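Long-range contact in IS607 family transposase IS1535 (Mycobacterium tuberculosis, PDB 6DGB), which probably binds transposon DNA and exchanges its strands as a serine recombinase, this chain being the C-terminal catalytic domain of the transposase: residues Ile56-Arg70 against Glu82-Asp96. Sequence-based numbering, arbitrary orientation.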
loop_
_atom_site.group_PDB
_atom_site.type_symbol
_atom_site.label_atom_id
_atom_site.label_comp_id
_atom_site.label_asym_id
_atom_site.label_seq_id
_atom_site.Cartn_x
_atom_site.Cartn_y
_atom_site.Cartn_z
ATOM N N ILE A 56 -12.545 -8.934 -5.458
ATOM C CA ILE A 56 -11.674 -9.417 -6.542
ATOM C C ILE A 56 -10.451 -10.147 -5.960
ATOM O O ILE A 56 -10.197 -11.280 -6.368
ATOM C CB ILE A 56 -11.258 -8.256 -7.499
ATOM C CG1 ILE A 56 -12.421 -7.838 -8.421
ATOM C CG2 ILE A 56 -10.022 -8.620 -8.328
ATOM C CD1 ILE A 56 -12.298 -6.432 -8.966
ATOM N N LEU A 57 -9.712 -9.515 -4.996
ATOM C CA LEU A 57 -8.522 -10.124 -4.406
ATOM C C LEU A 57 -8.831 -11.361 -3.572
ATOM O O LEU A 57 -8.052 -12.313 -3.603
ATOM C CB LEU A 57 -7.674 -9.120 -3.618
ATOM C CG LEU A 57 -7.053 -7.982 -4.426
ATOM C CD1 LEU A 57 -6.428 -6.933 -3.513
ATOM C CD2 LEU A 57 -6.122 -8.490 -5.502
ATOM N N SER A 58 -9.978 -11.381 -2.876
ATOM C CA SER A 58 -10.373 -12.537 -2.067
ATOM C C SER A 58 -10.952 -13.683 -2.908
ATOM O O SER A 58 -11.060 -14.789 -2.397
ATOM C CB SER A 58 -11.326 -12.128 -0.953
ATOM O OG SER A 58 -12.502 -11.515 -1.453
ATOM N N ASP A 59 -11.295 -13.438 -4.200
ATOM C CA ASP A 59 -11.809 -14.478 -5.096
ATOM C C ASP A 59 -10.644 -15.197 -5.777
ATOM O O ASP A 59 -9.972 -14.583 -6.599
ATOM C CB ASP A 59 -12.807 -13.911 -6.129
ATOM C CG ASP A 59 -13.225 -14.897 -7.213
ATOM O OD1 ASP A 59 -13.640 -16.037 -6.862
ATOM O OD2 ASP A 59 -13.145 -14.529 -8.412
ATOM N N PRO A 60 -10.386 -16.489 -5.459
ATOM C CA PRO A 60 -9.250 -17.198 -6.093
ATOM C C PRO A 60 -9.417 -17.467 -7.586
ATOM O O PRO A 60 -8.435 -17.819 -8.244
ATOM C CB PRO A 60 -9.167 -18.515 -5.322
ATOM C CG PRO A 60 -10.030 -18.322 -4.120
ATOM C CD PRO A 60 -11.088 -17.358 -4.499
ATOM N N ASP A 61 -10.657 -17.324 -8.108
ATOM C CA ASP A 61 -10.983 -17.519 -9.519
ATOM C C ASP A 61 -10.468 -16.372 -10.392
ATOM O O ASP A 61 -10.327 -16.577 -11.602
ATOM C CB ASP A 61 -12.504 -17.658 -9.716
ATOM C CG ASP A 61 -13.108 -18.986 -9.310
ATOM O OD1 ASP A 61 -12.352 -19.860 -8.810
ATOM O OD2 ASP A 61 -14.334 -19.159 -9.501
ATOM N N ALA A 62 -10.248 -15.154 -9.798
ATOM C CA ALA A 62 -9.751 -13.955 -10.493
ATOM C C ALA A 62 -8.241 -14.145 -10.644
ATOM O O ALA A 62 -7.451 -13.619 -9.850
ATOM C CB ALA A 62 -10.085 -12.696 -9.691
ATOM N N ARG A 63 -7.855 -15.003 -11.617
ATOM C CA ARG A 63 -6.465 -15.379 -11.886
ATOM C C ARG A 63 -5.687 -14.225 -12.500
ATOM O O ARG A 63 -4.508 -14.080 -12.212
ATOM C CB ARG A 63 -6.391 -16.634 -12.775
ATOM C CG ARG A 63 -5.083 -17.437 -12.627
ATOM C CD ARG A 63 -5.320 -18.905 -12.334
ATOM N NE ARG A 63 -6.061 -19.057 -11.089
ATOM C CZ ARG A 63 -5.544 -19.476 -9.942
ATOM N NH1 ARG A 63 -4.268 -19.830 -9.872
ATOM N NH2 ARG A 63 -6.302 -19.553 -8.857
ATOM N N VAL A 64 -6.332 -13.424 -13.356
ATOM C CA VAL A 64 -5.704 -12.295 -14.023
ATOM C C VAL A 64 -6.502 -11.035 -13.709
ATOM O O VAL A 64 -7.714 -10.998 -13.891
ATOM C CB VAL A 64 -5.517 -12.590 -15.540
ATOM C CG1 VAL A 64 -5.348 -11.323 -16.372
ATOM C CG2 VAL A 64 -4.333 -13.512 -15.761
ATOM N N ILE A 65 -5.819 -10.035 -13.176
ATOM C CA ILE A 65 -6.399 -8.748 -12.814
ATOM C C ILE A 65 -5.708 -7.702 -13.674
ATOM O O ILE A 65 -4.511 -7.422 -13.497
ATOM C CB ILE A 65 -6.273 -8.461 -11.288
ATOM C CG1 ILE A 65 -7.024 -9.547 -10.461
ATOM C CG2 ILE A 65 -6.779 -7.039 -10.957
ATOM C CD1 ILE A 65 -6.731 -9.583 -9.096
ATOM N N VAL A 66 -6.464 -7.137 -14.606
ATOM C CA VAL A 66 -5.966 -6.159 -15.564
ATOM C C VAL A 66 -6.346 -4.733 -15.132
ATOM O O VAL A 66 -7.527 -4.416 -14.934
ATOM C CB VAL A 66 -6.407 -6.509 -17.031
ATOM C CG1 VAL A 66 -5.705 -5.635 -18.067
ATOM C CG2 VAL A 66 -6.179 -7.983 -17.349
ATOM N N VAL A 67 -5.314 -3.883 -14.993
ATOM C CA VAL A 67 -5.413 -2.441 -14.703
ATOM C C VAL A 67 -4.809 -1.593 -15.840
ATOM O O VAL A 67 -3.935 -2.087 -16.555
ATOM C CB VAL A 67 -4.782 -2.054 -13.348
ATOM C CG1 VAL A 67 -5.732 -2.359 -12.209
ATOM C CG2 VAL A 67 -3.411 -2.692 -13.152
ATOM N N GLU A 68 -5.202 -0.312 -15.960
ATOM C CA GLU A 68 -4.619 0.542 -16.990
ATOM C C GLU A 68 -3.196 0.888 -16.580
ATOM O O GLU A 68 -2.269 0.592 -17.329
ATOM C CB GLU A 68 -5.459 1.789 -17.254
ATOM C CG GLU A 68 -4.911 2.617 -18.405
ATOM C CD GLU A 68 -5.599 3.935 -18.691
ATOM O OE1 GLU A 68 -5.851 4.701 -17.732
ATOM O OE2 GLU A 68 -5.797 4.247 -19.888
ATOM N N HIS A 69 -3.021 1.470 -15.385
ATOM C CA HIS A 69 -1.712 1.780 -14.835
ATOM C C HIS A 69 -1.703 1.066 -13.508
ATOM O O HIS A 69 -2.779 0.719 -13.001
ATOM C CB HIS A 69 -1.521 3.297 -14.601
ATOM C CG HIS A 69 -1.624 4.197 -15.807
ATOM N ND1 HIS A 69 -1.297 3.760 -17.091
ATOM C CD2 HIS A 69 -1.990 5.502 -15.878
ATOM C CE1 HIS A 69 -1.503 4.797 -17.892
ATOM N NE2 HIS A 69 -1.928 5.865 -17.212
ATOM N N ARG A 70 -0.491 0.850 -12.936
ATOM C CA ARG A 70 -0.255 0.217 -11.626
ATOM C C ARG A 70 -0.976 0.960 -10.494
ATOM O O ARG A 70 -1.636 0.315 -9.682
ATOM C CB ARG A 70 1.251 0.174 -11.318
ATOM C CG ARG A 70 1.836 -1.230 -11.222
ATOM C CD ARG A 70 3.348 -1.228 -11.032
ATOM N NE ARG A 70 3.873 -2.577 -10.797
ATOM C CZ ARG A 70 4.065 -3.486 -11.750
ATOM N NH1 ARG A 70 3.761 -3.212 -13.012
ATOM N NH2 ARG A 70 4.550 -4.680 -11.445
ATOM N N GLU A 82 1.290 -8.378 -5.653
ATOM C CA GLU A 82 1.801 -9.256 -6.722
ATOM C C GLU A 82 2.494 -10.458 -6.121
ATOM O O GLU A 82 2.266 -11.577 -6.599
ATOM C CB GLU A 82 2.763 -8.520 -7.677
ATOM C CG GLU A 82 2.089 -7.597 -8.673
ATOM C CD GLU A 82 3.051 -6.815 -9.544
ATOM O OE1 GLU A 82 3.582 -5.787 -9.068
ATOM O OE2 GLU A 82 3.254 -7.214 -10.714
ATOM N N ALA A 83 3.295 -10.230 -5.047
ATOM C CA ALA A 83 3.998 -11.276 -4.322
ATOM C C ALA A 83 3.019 -12.240 -3.664
ATOM O O ALA A 83 3.144 -13.439 -3.858
ATOM C CB ALA A 83 4.927 -10.672 -3.283
ATOM N N ALA A 84 2.023 -11.727 -2.934
ATOM C CA ALA A 84 1.000 -12.557 -2.288
ATOM C C ALA A 84 0.215 -13.391 -3.332
ATOM O O ALA A 84 0.016 -14.588 -3.123
ATOM C CB ALA A 84 0.046 -11.677 -1.492
ATOM N N LEU A 85 -0.182 -12.759 -4.463
ATOM C CA LEU A 85 -0.958 -13.380 -5.551
ATOM C C LEU A 85 -0.165 -14.457 -6.296
ATOM O O LEU A 85 -0.721 -15.508 -6.638
ATOM C CB LEU A 85 -1.488 -12.320 -6.549
ATOM C CG LEU A 85 -2.599 -11.445 -6.033
ATOM C CD1 LEU A 85 -2.842 -10.286 -6.935
ATOM C CD2 LEU A 85 -3.859 -12.228 -5.816
ATOM N N SER A 86 1.135 -14.171 -6.558
ATOM C CA SER A 86 2.060 -15.075 -7.214
ATOM C C SER A 86 2.011 -16.442 -6.533
ATOM O O SER A 86 1.824 -17.435 -7.231
ATOM C CB SER A 86 3.474 -14.505 -7.194
ATOM O OG SER A 86 4.132 -14.704 -5.952
ATOM N N ALA A 87 2.085 -16.481 -5.162
ATOM C CA ALA A 87 1.986 -17.704 -4.341
ATOM C C ALA A 87 0.712 -18.580 -4.651
ATOM O O ALA A 87 0.713 -19.791 -4.388
ATOM C CB ALA A 87 2.032 -17.346 -2.864
ATOM N N GLN A 88 -0.348 -17.960 -5.227
ATOM C CA GLN A 88 -1.582 -18.641 -5.581
ATOM C C GLN A 88 -1.766 -18.746 -7.111
ATOM O O GLN A 88 -2.857 -19.066 -7.574
ATOM C CB GLN A 88 -2.786 -17.966 -4.906
ATOM C CG GLN A 88 -3.924 -18.957 -4.659
ATOM C CD GLN A 88 -5.249 -18.367 -4.240
ATOM O OE1 GLN A 88 -5.460 -17.147 -4.229
ATOM N NE2 GLN A 88 -6.179 -19.247 -3.881
ATOM N N GLY A 89 -0.691 -18.494 -7.865
ATOM C CA GLY A 89 -0.649 -18.542 -9.327
ATOM C C GLY A 89 -1.544 -17.544 -10.041
ATOM O O GLY A 89 -1.972 -17.772 -11.183
ATOM N N ARG A 90 -1.837 -16.432 -9.352
ATOM C CA ARG A 90 -2.659 -15.324 -9.829
ATOM C C ARG A 90 -1.729 -14.131 -10.094
ATOM O O ARG A 90 -0.677 -14.007 -9.435
ATOM C CB ARG A 90 -3.731 -14.958 -8.780
ATOM C CG ARG A 90 -4.684 -16.101 -8.410
ATOM C CD ARG A 90 -5.489 -15.782 -7.173
ATOM N NE ARG A 90 -6.402 -14.667 -7.399
ATOM C CZ ARG A 90 -6.896 -13.894 -6.437
ATOM N NH1 ARG A 90 -6.579 -14.120 -5.162
ATOM N NH2 ARG A 90 -7.711 -12.889 -6.738
ATOM N N ARG A 91 -2.097 -13.261 -11.057
ATOM C CA ARG A 91 -1.251 -12.118 -11.405
ATOM C C ARG A 91 -2.002 -10.844 -11.803
ATOM O O ARG A 91 -3.173 -10.880 -12.173
ATOM C CB ARG A 91 -0.221 -12.495 -12.498
ATOM C CG ARG A 91 -0.812 -12.829 -13.850
ATOM C CD ARG A 91 0.267 -13.121 -14.871
ATOM N NE ARG A 91 -0.319 -13.417 -16.178
ATOM C CZ ARG A 91 -0.749 -14.621 -16.545
ATOM N NH1 ARG A 91 -0.643 -15.657 -15.712
ATOM N NH2 ARG A 91 -1.288 -14.801 -17.744
ATOM N N ILE A 92 -1.277 -9.715 -11.724
ATOM C CA ILE A 92 -1.724 -8.376 -12.093
ATOM C C ILE A 92 -1.092 -8.022 -13.437
ATOM O O ILE A 92 0.138 -8.068 -13.586
ATOM C CB ILE A 92 -1.355 -7.356 -10.982
ATOM C CG1 ILE A 92 -2.240 -7.562 -9.751
ATOM C CG2 ILE A 92 -1.439 -5.909 -11.479
ATOM C CD1 ILE A 92 -1.602 -7.478 -8.581
ATOM N N VAL A 93 -1.936 -7.663 -14.417
ATOM C CA VAL A 93 -1.450 -7.238 -15.728
ATOM C C VAL A 93 -1.631 -5.709 -15.829
ATOM O O VAL A 93 -2.649 -5.189 -15.378
ATOM C CB VAL A 93 -2.082 -8.032 -16.906
ATOM C CG1 VAL A 93 -1.460 -7.625 -18.231
ATOM C CG2 VAL A 93 -1.930 -9.533 -16.705
ATOM N N VAL A 94 -0.606 -4.994 -16.335
ATOM C CA VAL A 94 -0.655 -3.538 -16.542
ATOM C C VAL A 94 -0.691 -3.280 -18.045
ATOM O O VAL A 94 0.247 -3.641 -18.757
ATOM C CB VAL A 94 0.490 -2.782 -15.828
ATOM C CG1 VAL A 94 0.327 -1.278 -15.996
ATOM C CG2 VAL A 94 0.527 -3.143 -14.347
ATOM N N ALA A 95 -1.792 -2.701 -18.525
ATOM C CA ALA A 95 -2.064 -2.432 -19.955
ATOM C C ALA A 95 -1.307 -1.246 -20.564
ATOM O O ALA A 95 -1.211 -1.164 -21.791
ATOM C CB ALA A 95 -3.564 -2.252 -20.174
ATOM N N ASP A 96 -0.811 -0.323 -19.721
ATOM C CA ASP A 96 -0.086 0.891 -20.122
ATOM C C ASP A 96 0.927 1.317 -19.038
ATOM O O ASP A 96 0.577 1.353 -17.856
ATOM C CB ASP A 96 -1.074 2.067 -20.347
ATOM C CG ASP A 96 -1.536 2.363 -21.769
ATOM O OD1 ASP A 96 -0.936 1.807 -22.725
ATOM O OD2 ASP A 96 -2.485 3.182 -21.929
#
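Strands 64-67 and 91-94, joined through helix 78-86, form a beta-alpha-beta unit at one edge of the parallel sheet in the resolvase-type catalytic domain. The bonding pattern identifies the pairing as parallel: Ile65 N donates to Arg91 O and Ile65 O accepts from Val93 N at 2.7 Å; Val67 likewise bonds Val93 O and Ala95 N, the last bond nearly straight at 174°. Val64 and Val66 pack on Val93 on one face, CG1 of Val64 lying 3.9 Å from Val93 CG2, while Val67 CG2 meets Ile92 and Val94 on the other.

Just ahead of strand 91-94, Arg90 reaches the end of helix 51-58 and the turn that follows it. A bend at chi3 (66°) turns its guanidinium so that both carbonyl oxygens it binds lie within 4° of its plane. NE and NH2 take Ala62 O side-on, NE at 2.9 Å, and NH1 and NH2 share Leu57 O, NH1 at 2.8 Å. Leu85 CD2 covers one face and Pro60 CA the other, which should fix the group's rotation. Arg63 crosses Arg90 at about a right angle, its guanidinium resting on Arg90 CG; Arg63 NH2 binds Pro60 O, and Arg63 NH1 makes a weak bond to Gln88 O.

At the far end, Arg70 NH2 forms a salt bridge with Glu82 OE1 at 2.8 Å, and His69 ND1 donates to Asp96 O from above the carbonyl plane.

Strand 3-8 pairs with the other side of strand 64-67; Trp27 of helix 14-30 packs on Val93, Leu73 touches Ile65 and Ile92 on the opposite face, and Ala87 of the second subunit packs against Arg90.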